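Local coordinates for probable glutaredoxin ssr2061 (Synechocystis sp., PDB 4MJE), which probably acts as a glutathione-disulfide oxidoreductase, reducing low-molecular-weight disulfides and proteins with electrons from NADPH passed on through glutathione reductase and glutathione, at residues A[17-22]-A[59-64]. The protein carries 1 engineered substitution. Sequence-based numbering, arbitrary orientation.
Sequences KIEIYT and AARANG
Strand 18-22 and segment 59-64, into which helix 52-61 runs, stay well apart, their nearest CA atoms, those of Tyr21 and Ala62, being 10.2 Å from each other, and Arg61 spans the gap to reach Glu19 and Tyr21. In this thioredoxin-fold glutaredoxin the strand is a central one of the mixed sheet; Glu19 and Tyr21, two residues apart, both set out from the strand toward segment 59-64, while Ile20 packs on Leu33 and Leu36 of helix 27-39. The Arg61 chain bends at chi3 (89°) and brings its guanidinium end-on to the Glu19 carboxylate, one nitrogen to each oxygen. The two halves of this salt bridge are unequal. Arg61 NH2 meets Glu19 OE2 at 2.8 Å, nearly straight and on the syn side, whereas Arg61 NH1 reaches Glu19 OE1 at 3.1 Å from above the carboxylate plane, the two flat groups being turned 43° apart. Arg61 NH1 also sits at the edge of the Tyr21 ring, near its plane, and donates to Tyr21 OH at 2.8 Å. The three bonds should restrict rotation of the guanidinium, and Phe72 of the adjacent strand 70-73 adds a cation-pi contact. Tyr46 OH of strand 44-47 hydrogen-bonds to Glu19 OE1, giving that oxygen a second partner. Beside the bonded nitrogen, Arg61 CD comes within 3.3 Å of Tyr21 OH.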
loop_
_atom_site.group_PDB
_atom_site.type_symbol
_atom_site.label_atom_id
_atom_site.label_comp_id
_atom_site.label_asym_id
_atom_site.label_seq_id
_atom_site.Cartn_x
_atom_site.Cartn_y
_atom_site.Cartn_z
ATOM N N LYS A 17 -4.610 -5.305 -3.920
ATOM C CA LYS A 17 -3.161 -5.339 -4.055
ATOM C C LYS A 17 -2.614 -4.047 -3.428
ATOM O O LYS A 17 -2.807 -2.953 -3.974
ATOM C CB LYS A 17 -2.824 -5.453 -5.546
ATOM C CG LYS A 17 -1.354 -5.542 -5.861
ATOM C CD LYS A 17 -1.140 -5.379 -7.350
ATOM C CE LYS A 17 0.317 -5.392 -7.717
ATOM N NZ LYS A 17 0.501 -5.120 -9.167
ATOM N N ILE A 18 -1.965 -4.172 -2.275
ATOM C CA ILE A 18 -1.461 -3.030 -1.532
ATOM C C ILE A 18 0.051 -3.131 -1.442
ATOM O O ILE A 18 0.584 -4.135 -0.977
ATOM C CB ILE A 18 -2.077 -2.961 -0.126
ATOM C CG1 ILE A 18 -3.609 -2.890 -0.231
ATOM C CG2 ILE A 18 -1.540 -1.760 0.633
ATOM C CD1 ILE A 18 -4.350 -3.096 1.071
ATOM N N GLU A 19 0.745 -2.096 -1.920
ATOM C CA GLU A 19 2.201 -2.081 -2.002
ATOM C C GLU A 19 2.750 -0.826 -1.356
ATOM O O GLU A 19 2.219 0.272 -1.567
ATOM C CB GLU A 19 2.680 -2.089 -3.453
ATOM C CG GLU A 19 2.178 -3.251 -4.279
ATOM C CD GLU A 19 2.353 -2.992 -5.757
ATOM O OE1 GLU A 19 3.357 -3.456 -6.340
ATOM O OE2 GLU A 19 1.494 -2.312 -6.347
ATOM N N ILE A 20 3.817 -0.994 -0.589
ATOM C CA ILE A 20 4.520 0.162 -0.048
ATOM C C ILE A 20 6.024 -0.031 -0.163
ATOM O O ILE A 20 6.551 -1.066 0.252
ATOM C CB ILE A 20 4.117 0.450 1.427
ATOM C CG1 ILE A 20 4.822 1.715 1.923
ATOM C CG2 ILE A 20 4.374 -0.747 2.356
ATOM C CD1 ILE A 20 4.341 2.220 3.246
ATOM N N TYR A 21 6.685 0.947 -0.790
ATOM C CA TYR A 21 8.134 0.991 -0.892
ATOM C C TYR A 21 8.702 1.787 0.286
ATOM O O TYR A 21 8.220 2.881 0.605
ATOM C CB TYR A 21 8.608 1.667 -2.183
ATOM C CG TYR A 21 8.186 1.067 -3.504
ATOM C CD1 TYR A 21 9.104 0.433 -4.332
ATOM C CD2 TYR A 21 6.886 1.227 -3.982
ATOM C CE1 TYR A 21 8.725 -0.058 -5.577
ATOM C CE2 TYR A 21 6.511 0.737 -5.218
ATOM C CZ TYR A 21 7.426 0.109 -5.994
ATOM O OH TYR A 21 7.045 -0.341 -7.236
ATOM N N THR A 22 9.728 1.237 0.930
ATOM C CA THR A 22 10.239 1.829 2.158
ATOM C C THR A 22 11.757 1.728 2.270
ATOM O O THR A 22 12.400 0.917 1.604
ATOM C CB THR A 22 9.711 1.079 3.393
ATOM O OG1 THR A 22 10.227 -0.246 3.357
ATOM C CG2 THR A 22 8.209 1.025 3.455
ATOM N N ALA A 59 10.652 4.872 -8.800
ATOM C CA ALA A 59 10.461 6.196 -9.403
ATOM C C ALA A 59 9.746 6.097 -10.748
ATOM O O ALA A 59 8.968 6.975 -11.120
ATOM C CB ALA A 59 11.793 6.896 -9.562
ATOM N N ALA A 60 10.014 5.025 -11.481
ATOM C CA ALA A 60 9.401 4.835 -12.786
ATOM C C ALA A 60 7.875 4.694 -12.666
ATOM O O ALA A 60 7.138 5.037 -13.592
ATOM C CB ALA A 60 9.999 3.616 -13.446
ATOM N N ARG A 61 7.402 4.168 -11.538
ATOM C CA ARG A 61 5.966 4.053 -11.267
ATOM C C ARG A 61 5.367 5.217 -10.506
ATOM O O ARG A 61 4.154 5.415 -10.523
ATOM C CB ARG A 61 5.679 2.841 -10.393
ATOM C CG ARG A 61 5.658 1.523 -11.058
ATOM C CD ARG A 61 5.385 0.465 -10.004
ATOM N NE ARG A 61 3.973 0.175 -9.773
ATOM C CZ ARG A 61 3.516 -0.518 -8.731
ATOM N NH1 ARG A 61 4.349 -0.923 -7.779
ATOM N NH2 ARG A 61 2.237 -0.814 -8.628
ATOM N N ALA A 62 6.201 5.916 -9.754
ATOM C CA ALA A 62 5.721 6.930 -8.830
ATOM C C ALA A 62 5.981 8.347 -9.357
ATOM O O ALA A 62 6.422 9.213 -8.606
ATOM C CB ALA A 62 6.369 6.727 -7.471
ATOM N N ASN A 63 5.732 8.577 -10.646
ATOM C CA ASN A 63 5.857 9.913 -11.253
ATOM C C ASN A 63 7.255 10.488 -11.157
ATOM O O ASN A 63 7.447 11.712 -11.129
ATOM C CB ASN A 63 4.876 10.895 -10.618
ATOM C CG ASN A 63 3.453 10.505 -10.852
ATOM O OD1 ASN A 63 2.671 10.374 -9.912
ATOM N ND2 ASN A 63 3.107 10.288 -12.113
ATOM N N GLY A 64 8.244 9.616 -11.142
ATOM C CA GLY A 64 9.619 10.039 -11.015
ATOM C C GLY A 64 10.072 10.352 -9.593
ATOM O O GLY A 64 11.227 10.730 -9.403
#